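Local coordinates for VP4 CORE protein (Bluetongue virus, PDB 2JHP) that caps viral mRNA as a multifunctional enzyme and is one of the five proteins that form the inner capsid of bluetongue virus, at residues 5-10 with 46-51; 66-71 with 491-496; 301-306 with 340-345. One frame throughout, in Å; residues are numbered along the deposited sequence.

From the N terminus the chain first closes contact 1, which sets strand 7-10 beside strand 48-51 in a parallel five-stranded sheet. Contact 2 opens only after that loop has closed: strand 67-71, on the other edge of strand 7-10, meets residues 491-496 some 420 residues later, tying this sheet to a helical turn that carries W495 of a guanine pocket. Contact 1 and contact 2 touch through neighbouring strands, and V7 N lies 2.6 Å from G66 O. Contact 3 is nested within the long excursion closed by contact 2. It pairs two strands of a separate methyltransferase-like sheet, its centre about 47 Å from that of contact 2.

Contact 1. Residues 5-10 with 46-51; sequences HAVLYV and TDVYAY
L8 binds the opposing strand through both its amide and its carbonyl, and shows how parallel strands are laced together. L8 N donates to V48 O at 2.7 Å and L8 O accepts from A50 N at 2.9 Å, so one residue bridges two that flank Y49. The two bonds differ in shape: the donor lies nearly in line with the V48 carbonyl, at a C=O...N angle of 172°, while A50 N stands above the plane of the L8 carbonyl. V10 N continues the ladder to A50 O at 2.7 Å; at the other end the bond from V48 N to A6 O is weak. Ahead of the strands a side chain takes over from the backbone. D47 OD1 accepts A6 N at 2.6 Å on its anti side, the donor 31° out of the carboxylate plane; chi1 (-69°) sets CG beside the backbone N. H5 CB rests against T46 O at 3.3 Å.

Side chains then sort by face. On one, V7 CG1 packs against A50 CB at 3.7 Å, and Y9 CD1 comes obliquely to A50 O at 3.5 Å. On the other, Y49 turns the edge of its ring to L8 O, and its CD1 approaches L8 CB at 3.9 Å.

Second-shell partners hold the polar ends: D47 OD2 pairs with R110, H5 NE2 with N41, Y49 OH with E103 and Y9 OH with G52 O. Helix 99-112 covers the face of L8 and Y49 through R110, M99 and I106. Strand 7-10 is an inner strand, flanked by 48-51 and 67-71, and strand 25-27 follows beyond 48-51 at the margin of the sheet.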
loop_
_atom_site.group_PDB
_atom_site.type_symbol
_atom_site.label_atom_id
_atom_site.label_comp_id
_atom_site.label_asym_id
_atom_site.label_seq_id
_atom_site.Cartn_x
_atom_site.Cartn_y
_atom_site.Cartn_z
ATOM N N HIS A 5 -7.843 1.454 -20.983
ATOM C CA HIS A 5 -9.047 0.668 -20.795
ATOM C C HIS A 5 -8.687 -0.799 -20.540
ATOM O O HIS A 5 -7.668 -1.287 -21.015
ATOM C CB HIS A 5 -9.957 0.790 -22.013
ATOM C CG HIS A 5 -9.412 0.129 -23.242
ATOM N ND1 HIS A 5 -8.789 0.835 -24.252
ATOM C CD2 HIS A 5 -9.365 -1.177 -23.611
ATOM C CE1 HIS A 5 -8.405 -0.004 -25.200
ATOM N NE2 HIS A 5 -8.739 -1.230 -24.834
ATOM N N ALA A 6 -9.533 -1.482 -19.779
ATOM C CA ALA A 6 -9.415 -2.913 -19.576
ATOM C C ALA A 6 -10.196 -3.630 -20.667
ATOM O O ALA A 6 -11.241 -3.134 -21.121
ATOM C CB ALA A 6 -9.954 -3.290 -18.207
ATOM N N VAL A 7 -9.692 -4.764 -21.108
ATOM C CA VAL A 7 -10.482 -5.617 -21.946
ATOM C C VAL A 7 -11.191 -6.602 -21.007
ATOM O O VAL A 7 -10.565 -7.480 -20.399
ATOM C CB VAL A 7 -9.612 -6.351 -23.016
ATOM C CG1 VAL A 7 -10.449 -7.325 -23.839
ATOM C CG2 VAL A 7 -8.928 -5.341 -23.930
ATOM N N LEU A 8 -12.501 -6.417 -20.858
ATOM C CA LEU A 8 -13.286 -7.224 -19.957
ATOM C C LEU A 8 -13.679 -8.488 -20.689
ATOM O O LEU A 8 -14.713 -8.555 -21.371
ATOM C CB LEU A 8 -14.504 -6.450 -19.450
ATOM C CG LEU A 8 -14.284 -5.080 -18.803
ATOM C CD1 LEU A 8 -15.630 -4.418 -18.411
ATOM C CD2 LEU A 8 -13.352 -5.181 -17.597
ATOM N N TYR A 9 -12.821 -9.488 -20.555
ATOM C CA TYR A 9 -13.006 -10.737 -21.260
ATOM C C TYR A 9 -13.876 -11.700 -20.465
ATOM O O TYR A 9 -13.604 -11.996 -19.293
ATOM C CB TYR A 9 -11.660 -11.376 -21.603
ATOM C CG TYR A 9 -11.781 -12.780 -22.158
ATOM C CD1 TYR A 9 -11.840 -13.006 -23.536
ATOM C CD2 TYR A 9 -11.841 -13.886 -21.301
ATOM C CE1 TYR A 9 -11.955 -14.301 -24.045
ATOM C CE2 TYR A 9 -11.953 -15.180 -21.796
ATOM C CZ TYR A 9 -12.004 -15.383 -23.166
ATOM O OH TYR A 9 -12.120 -16.658 -23.647
ATOM N N VAL A 10 -14.912 -12.199 -21.129
ATOM C CA VAL A 10 -15.817 -13.179 -20.529
ATOM C C VAL A 10 -15.785 -14.492 -21.305
ATOM O O VAL A 10 -15.581 -14.497 -22.524
ATOM C CB VAL A 10 -17.267 -12.636 -20.433
ATOM C CG1 VAL A 10 -17.286 -11.316 -19.668
ATOM C CG2 VAL A 10 -17.888 -12.462 -21.822
ATOM N N THR A 46 -13.062 3.098 -24.454
ATOM C CA THR A 46 -13.595 2.811 -23.114
ATOM C C THR A 46 -13.272 1.363 -22.803
ATOM O O THR A 46 -12.763 0.656 -23.671
ATOM C CB THR A 46 -15.142 2.956 -23.052
ATOM O OG1 THR A 46 -15.746 1.964 -23.889
ATOM C CG2 THR A 46 -15.592 4.315 -23.512
ATOM N N ASP A 47 -13.582 0.909 -21.586
ATOM C CA ASP A 47 -13.592 -0.528 -21.308
ATOM C C ASP A 47 -14.498 -1.225 -22.315
ATOM O O ASP A 47 -15.490 -0.644 -22.781
ATOM C CB ASP A 47 -14.028 -0.840 -19.872
ATOM C CG ASP A 47 -13.000 -0.387 -18.832
ATOM O OD1 ASP A 47 -11.799 -0.272 -19.170
ATOM O OD2 ASP A 47 -13.392 -0.142 -17.670
ATOM N N VAL A 48 -14.122 -2.451 -22.674
ATOM C CA VAL A 48 -14.795 -3.222 -23.716
ATOM C C VAL A 48 -14.939 -4.662 -23.306
ATOM O O VAL A 48 -14.079 -5.216 -22.616
ATOM C CB VAL A 48 -14.019 -3.222 -25.055
ATOM C CG1 VAL A 48 -14.360 -2.009 -25.842
ATOM C CG2 VAL A 48 -12.506 -3.322 -24.830
ATOM N N TYR A 49 -16.029 -5.271 -23.755
ATOM C CA TYR A 49 -16.237 -6.681 -23.503
ATOM C C TYR A 49 -15.630 -7.493 -24.622
ATOM O O TYR A 49 -15.610 -7.057 -25.773
ATOM C CB TYR A 49 -17.718 -6.988 -23.395
ATOM C CG TYR A 49 -18.363 -6.494 -22.133
ATOM C CD1 TYR A 49 -18.042 -7.048 -20.893
ATOM C CD2 TYR A 49 -19.326 -5.492 -22.179
ATOM C CE1 TYR A 49 -18.657 -6.598 -19.719
ATOM C CE2 TYR A 49 -19.944 -5.031 -21.012
ATOM C CZ TYR A 49 -19.605 -5.590 -19.796
ATOM O OH TYR A 49 -20.216 -5.126 -18.664
ATOM N N ALA A 50 -15.141 -8.676 -24.275
ATOM C CA ALA A 50 -14.598 -9.602 -25.257
ATOM C C ALA A 50 -14.957 -11.048 -24.934
ATOM O O ALA A 50 -14.951 -11.456 -23.771
ATOM C CB ALA A 50 -13.086 -9.437 -25.348
ATOM N N TYR A 51 -15.260 -11.813 -25.979
ATOM C CA TYR A 51 -15.496 -13.258 -25.885
ATOM C C TYR A 51 -14.922 -13.986 -27.104
ATOM O O TYR A 51 -14.673 -13.370 -28.143
ATOM C CB TYR A 51 -16.996 -13.560 -25.755
ATOM C CG TYR A 51 -17.830 -13.169 -26.963
ATOM C CD1 TYR A 51 -17.849 -13.962 -28.112
ATOM C CD2 TYR A 51 -18.615 -12.013 -26.949
ATOM C CE1 TYR A 51 -18.620 -13.611 -29.222
ATOM C CE2 TYR A 51 -19.393 -11.654 -28.056
ATOM C CZ TYR A 51 -19.387 -12.458 -29.188
ATOM O OH TYR A 51 -20.146 -12.111 -30.286
#

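Contact 2. Residues 66-71 with 491-496; sequences GFIFIS and YDPAWA. With GUN (guanine), chain E.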
loop_
_atom_site.group_PDB
_atom_site.type_symbol
_atom_site.label_atom_id
_atom_site.label_comp_id
_atom_site.label_asym_id
_atom_site.label_seq_id
_atom_site.Cartn_x
_atom_site.Cartn_y
_atom_site.Cartn_z
ATOM N N GLY A 66 -4.507 -5.398 -21.512
ATOM C CA GLY A 66 -5.482 -4.975 -20.519
ATOM C C GLY A 66 -6.588 -5.973 -20.196
ATOM O O GLY A 66 -7.638 -5.580 -19.713
ATOM N N PHE A 67 -6.351 -7.259 -20.437
ATOM C CA PHE A 67 -7.332 -8.326 -20.163
ATOM C C PHE A 67 -7.636 -8.567 -18.687
ATOM O O PHE A 67 -6.727 -8.655 -17.849
ATOM C CB PHE A 67 -6.879 -9.641 -20.778
ATOM C CG PHE A 67 -7.392 -9.861 -22.148
ATOM C CD1 PHE A 67 -6.965 -9.060 -23.207
ATOM C CD2 PHE A 67 -8.299 -10.877 -22.407
ATOM C CE1 PHE A 67 -7.440 -9.267 -24.502
ATOM C CE2 PHE A 67 -8.781 -11.091 -23.702
ATOM C CZ PHE A 67 -8.348 -10.280 -24.747
ATOM N N ILE A 68 -8.930 -8.667 -18.393
ATOM C CA ILE A 68 -9.431 -9.115 -17.110
ATOM C C ILE A 68 -10.340 -10.290 -17.422
ATOM O O ILE A 68 -11.198 -10.211 -18.313
ATOM C CB ILE A 68 -10.200 -7.996 -16.375
ATOM C CG1 ILE A 68 -9.215 -6.948 -15.851
ATOM C CG2 ILE A 68 -11.082 -8.556 -15.225
ATOM C CD1 ILE A 68 -9.900 -5.684 -15.234
ATOM N N PHE A 69 -10.148 -11.378 -16.684
ATOM C CA PHE A 69 -10.813 -12.632 -16.996
ATOM C C PHE A 69 -12.020 -12.838 -16.090
ATOM O O PHE A 69 -11.894 -12.890 -14.866
ATOM C CB PHE A 69 -9.809 -13.788 -16.927
ATOM C CG PHE A 69 -8.584 -13.565 -17.776
ATOM C CD1 PHE A 69 -7.484 -12.876 -17.278
ATOM C CD2 PHE A 69 -8.534 -14.021 -19.088
ATOM C CE1 PHE A 69 -6.351 -12.663 -18.078
ATOM C CE2 PHE A 69 -7.406 -13.807 -19.880
ATOM C CZ PHE A 69 -6.319 -13.131 -19.373
ATOM N N ILE A 70 -13.194 -12.910 -16.715
ATOM C CA ILE A 70 -14.462 -13.034 -15.998
ATOM C C ILE A 70 -15.175 -14.318 -16.417
ATOM O O ILE A 70 -15.339 -14.575 -17.612
ATOM C CB ILE A 70 -15.391 -11.823 -16.274
ATOM C CG1 ILE A 70 -14.701 -10.500 -15.935
ATOM C CG2 ILE A 70 -16.680 -11.938 -15.490
ATOM C CD1 ILE A 70 -14.437 -9.629 -17.127
ATOM N N SER A 71 -15.601 -15.120 -15.441
ATOM C CA SER A 71 -16.317 -16.375 -15.721
ATOM C C SER A 71 -17.088 -16.897 -14.515
ATOM O O SER A 71 -16.887 -16.431 -13.392
ATOM C CB SER A 71 -15.338 -17.466 -16.186
ATOM O OG SER A 71 -16.014 -18.684 -16.466
ATOM N N TYR A 491 -5.074 -8.832 -10.869
ATOM C CA TYR A 491 -5.049 -7.389 -10.770
ATOM C C TYR A 491 -5.717 -6.775 -11.997
ATOM O O TYR A 491 -6.034 -7.461 -12.964
ATOM C CB TYR A 491 -3.622 -6.872 -10.586
ATOM C CG TYR A 491 -2.809 -6.905 -11.842
ATOM C CD1 TYR A 491 -2.471 -5.729 -12.497
ATOM C CD2 TYR A 491 -2.395 -8.111 -12.395
ATOM C CE1 TYR A 491 -1.724 -5.750 -13.661
ATOM C CE2 TYR A 491 -1.664 -8.143 -13.554
ATOM C CZ TYR A 491 -1.319 -6.962 -14.185
ATOM O OH TYR A 491 -0.576 -6.993 -15.348
ATOM N N ASP A 492 -5.913 -5.469 -11.938
ATOM C CA ASP A 492 -6.674 -4.762 -12.929
ATOM C C ASP A 492 -5.729 -3.841 -13.704
ATOM O O ASP A 492 -5.260 -2.825 -13.186
ATOM C CB ASP A 492 -7.828 -4.025 -12.221
ATOM C CG ASP A 492 -8.559 -3.047 -13.108
ATOM O OD1 ASP A 492 -8.295 -2.954 -14.329
ATOM O OD2 ASP A 492 -9.421 -2.340 -12.549
ATOM N N PRO A 493 -5.403 -4.235 -14.944
ATOM C CA PRO A 493 -4.462 -3.468 -15.770
ATOM C C PRO A 493 -4.832 -1.988 -15.987
ATOM O O PRO A 493 -3.940 -1.129 -15.983
ATOM C CB PRO A 493 -4.426 -4.267 -17.078
ATOM C CG PRO A 493 -4.749 -5.692 -16.627
ATOM C CD PRO A 493 -5.842 -5.469 -15.625
ATOM N N ALA A 494 -6.119 -1.692 -16.155
ATOM C CA ALA A 494 -6.578 -0.306 -16.289
ATOM C C ALA A 494 -6.232 0.528 -15.045
ATOM O O ALA A 494 -5.724 1.651 -15.146
ATOM C CB ALA A 494 -8.064 -0.268 -16.556
ATOM N N TRP A 495 -6.497 -0.041 -13.876
ATOM C CA TRP A 495 -6.186 0.601 -12.623
ATOM C C TRP A 495 -4.690 0.877 -12.515
ATOM O O TRP A 495 -4.283 2.014 -12.302
ATOM C CB TRP A 495 -6.671 -0.255 -11.448
ATOM C CG TRP A 495 -6.319 0.354 -10.144
ATOM C CD1 TRP A 495 -5.355 -0.072 -9.275
ATOM C CD2 TRP A 495 -6.885 1.541 -9.568
ATOM N NE1 TRP A 495 -5.300 0.764 -8.188
ATOM C CE2 TRP A 495 -6.235 1.754 -8.334
ATOM C CE3 TRP A 495 -7.905 2.419 -9.955
ATOM C CZ2 TRP A 495 -6.557 2.827 -7.484
ATOM C CZ3 TRP A 495 -8.229 3.485 -9.114
ATOM C CH2 TRP A 495 -7.550 3.682 -7.895
ATOM N N ALA A 496 -3.885 -0.173 -12.669
ATOM C CA ALA A 496 -2.422 -0.083 -12.666
ATOM C C ALA A 496 -1.944 1.059 -13.565
ATOM O O ALA A 496 -1.057 1.808 -13.193
ATOM C CB ALA A 496 -1.811 -1.414 -13.100
HETATM N N9 GUN E . -3.281 -0.823 -1.414
HETATM C C8 GUN E . -3.446 0.038 -0.409
HETATM N N7 GUN E . -3.742 1.242 -0.907
HETATM C C5 GUN E . -3.773 1.151 -2.237
HETATM C C6 GUN E . -4.026 2.068 -3.259
HETATM O O6 GUN E . -4.289 3.242 -3.001
HETATM N N1 GUN E . -3.979 1.638 -4.591
HETATM C C2 GUN E . -3.672 0.293 -4.851
HETATM N N2 GUN E . -3.620 -0.147 -6.093
HETATM N N3 GUN E . -3.433 -0.561 -3.841
HETATM C C4 GUN E . -3.478 -0.169 -2.557
#
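Y491 O faces I68 CG1 at 4.3 Å, just ahead of a short N-capped helix, 493-496, whose first turn abuts the start of strand 67-71. No hydrogen bond crosses the contact, which is made by van der Waals contacts, some of them to oxygen atoms. D492 occupies the N-cap position, where chi1 (170°) puts CG anti to the backbone N. Its OD1 accepts weakly from A494 N at 3.1 Å and from W495 N at 3.5 Å. I68 CD1 comes up against the same OD1 at 3.3 Å, while OD2 makes a salt bridge to R110, the arginine that also pairs with D47 of contact 1. The carboxylate thus caps the helix with one oxygen and meets a cation with the other.

P493 gives the largest share of the surface on this segment: its CB lies on G66 CA at 3.7 Å, CG faces F67 O, and CD meets I68 CG1 at 3.7 Å. G66 ends helix 59-64 in a Schellman motif (phi 87°), and the proline ring lies against this junction of helix and strand. Two residues on, W495 is one of the residues of the guanine pocket, with R114 and Y446; R114 makes a cation-pi contact with the indole. Guanine meets the edge of that indole, near its plane, with N2 lying 2.8 Å from W495 NE1.

Contact 3. Residues 301-306 with 340-345; sequences SSALIK and MRLRGY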
loop_
_atom_site.group_PDB
_atom_site.type_symbol
_atom_site.label_atom_id
_atom_site.label_comp_id
_atom_site.label_asym_id
_atom_site.label_seq_id
_atom_site.Cartn_x
_atom_site.Cartn_y
_atom_site.Cartn_z
ATOM N N SER A 301 10.330 -0.071 26.504
ATOM C CA SER A 301 10.087 0.917 25.439
ATOM C C SER A 301 8.785 1.723 25.645
ATOM O O SER A 301 8.698 2.894 25.257
ATOM C CB SER A 301 9.981 0.206 24.101
ATOM O OG SER A 301 8.757 -0.507 24.050
ATOM N N SER A 302 7.778 1.075 26.225
ATOM C CA SER A 302 6.441 1.646 26.299
ATOM C C SER A 302 5.575 0.938 27.326
ATOM O O SER A 302 5.835 -0.206 27.688
ATOM C CB SER A 302 5.759 1.592 24.925
ATOM O OG SER A 302 6.004 0.350 24.278
ATOM N N ALA A 303 4.543 1.629 27.790
ATOM C CA ALA A 303 3.601 1.053 28.734
ATOM C C ALA A 303 2.185 1.444 28.356
ATOM O O ALA A 303 1.945 2.551 27.859
ATOM C CB ALA A 303 3.918 1.505 30.149
ATOM N N LEU A 304 1.254 0.522 28.575
ATOM C CA LEU A 304 -0.168 0.840 28.465
ATOM C C LEU A 304 -0.879 0.534 29.786
ATOM O O LEU A 304 -0.999 -0.629 30.180
ATOM C CB LEU A 304 -0.810 0.087 27.300
ATOM C CG LEU A 304 -2.106 0.668 26.727
ATOM C CD1 LEU A 304 -1.903 2.037 26.072
ATOM C CD2 LEU A 304 -2.673 -0.300 25.723
ATOM N N ILE A 305 -1.337 1.582 30.463
ATOM C CA ILE A 305 -1.965 1.439 31.780
ATOM C C ILE A 305 -3.491 1.653 31.764
ATOM O O ILE A 305 -4.009 2.544 31.081
ATOM C CB ILE A 305 -1.317 2.403 32.831
ATOM C CG1 ILE A 305 0.218 2.503 32.656
ATOM C CG2 ILE A 305 -1.727 2.015 34.261
ATOM C CD1 ILE A 305 1.023 1.243 33.003
ATOM N N LYS A 306 -4.196 0.823 32.527
ATOM C CA LYS A 306 -5.625 0.995 32.775
ATOM C C LYS A 306 -5.888 2.380 33.364
ATOM O O LYS A 306 -5.156 2.833 34.244
ATOM C CB LYS A 306 -6.102 -0.080 33.746
ATOM C CG LYS A 306 -7.584 -0.368 33.713
ATOM C CD LYS A 306 -8.008 -1.119 34.977
ATOM C CE LYS A 306 -9.071 -2.166 34.687
ATOM N NZ LYS A 306 -10.102 -1.653 33.754
ATOM N N MET A 340 2.289 5.309 27.709
ATOM C CA MET A 340 3.483 5.905 28.268
ATOM C C MET A 340 4.652 5.564 27.356
ATOM O O MET A 340 4.985 4.388 27.184
ATOM C CB MET A 340 3.750 5.362 29.681
ATOM C CG MET A 340 2.646 5.605 30.729
ATOM S SD MET A 340 2.938 4.812 32.339
ATOM C CE MET A 340 4.435 5.633 32.854
ATOM N N ARG A 341 5.258 6.588 26.751
ATOM C CA ARG A 341 6.477 6.399 25.967
ATOM C C ARG A 341 7.663 6.563 26.897
ATOM O O ARG A 341 7.810 7.589 27.568
ATOM C CB ARG A 341 6.560 7.381 24.809
ATOM C CG ARG A 341 7.527 6.923 23.703
ATOM C CD ARG A 341 8.564 7.977 23.424
ATOM N NE ARG A 341 9.601 7.988 24.442
ATOM C CZ ARG A 341 10.295 9.058 24.806
ATOM N NH1 ARG A 341 10.068 10.236 24.240
ATOM N NH2 ARG A 341 11.217 8.945 25.749
ATOM N N LEU A 342 8.492 5.533 26.953
ATOM C CA LEU A 342 9.591 5.497 27.899
ATOM C C LEU A 342 10.935 5.432 27.180
ATOM O O LEU A 342 10.997 5.446 25.961
ATOM C CB LEU A 342 9.429 4.295 28.837
ATOM C CG LEU A 342 8.135 4.157 29.637
ATOM C CD1 LEU A 342 8.039 2.773 30.273
ATOM C CD2 LEU A 342 8.033 5.234 30.699
ATOM N N ARG A 343 12.016 5.400 27.943
ATOM C CA ARG A 343 13.297 5.039 27.374
ATOM C C ARG A 343 13.427 3.562 27.675
ATOM O O ARG A 343 12.767 3.052 28.587
ATOM C CB ARG A 343 14.450 5.867 27.955
ATOM C CG ARG A 343 14.532 5.880 29.460
ATOM C CD ARG A 343 13.915 7.136 30.070
ATOM N NE ARG A 343 13.502 6.887 31.455
ATOM C CZ ARG A 343 14.326 6.521 32.437
ATOM N NH1 ARG A 343 15.627 6.350 32.209
ATOM N NH2 ARG A 343 13.843 6.309 33.656
ATOM N N GLY A 344 14.266 2.878 26.912
ATOM C CA GLY A 344 14.295 1.422 26.902
ATOM C C GLY A 344 14.437 1.035 25.447
ATOM O O GLY A 344 13.882 1.709 24.573
ATOM N N TYR A 345 15.198 -0.023 25.168
ATOM C CA TYR A 345 15.441 -0.418 23.784
ATOM C C TYR A 345 14.124 -0.575 23.019
ATOM O O TYR A 345 13.134 -1.087 23.556
ATOM C CB TYR A 345 16.296 -1.685 23.710
ATOM C CG TYR A 345 16.659 -2.070 22.304
ATOM C CD1 TYR A 345 15.901 -3.002 21.607
ATOM C CD2 TYR A 345 17.744 -1.484 21.655
ATOM C CE1 TYR A 345 16.222 -3.361 20.296
ATOM C CE2 TYR A 345 18.074 -1.832 20.342
ATOM C CZ TYR A 345 17.310 -2.776 19.673
ATOM O OH TYR A 345 17.624 -3.140 18.384
#
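Peptide groups are the flat groups that meet between A303 and M340, a hydrogen-bonded antiparallel pair. M340 O receives A303 N within its carbonyl plane, at 2.9 Å, and A303 O takes M340 N at 2.8 Å from a donor tilted only slightly off the plane. Two residues on, L342 N stands well above the plane of the S301 carbonyl, 46° out of it, in a bond of 3.1 Å. R341 NE donates to L342 O, which lies in the guanidinium plane, though NE stands above the plane of the L342 carbonyl; H353 O and D355 take NH1 and NH2.

Strands 302-308 and 335-341 are antiparallel neighbours in a seven-stranded sheet of order 3-2-1-4-5-7-6, the signature of class I methyltransferases, consistent with the S-adenosyl-L-homocysteine bound about 12 Å from the side chain of I305.

On one face of the pair A303 CB touches M340 CB at 3.9 Å, and M340 SD, which chi2 (175°) sets anti to CA, rests 3.6 Å from I305 CG1. Helix 280-295 covers this cluster, A293 lying against both A303 and M340. Just before strand 302-308, S301 CB sits 3.5 Å from Y345 O, and the Y345 ring stacks edge-to-face with H347.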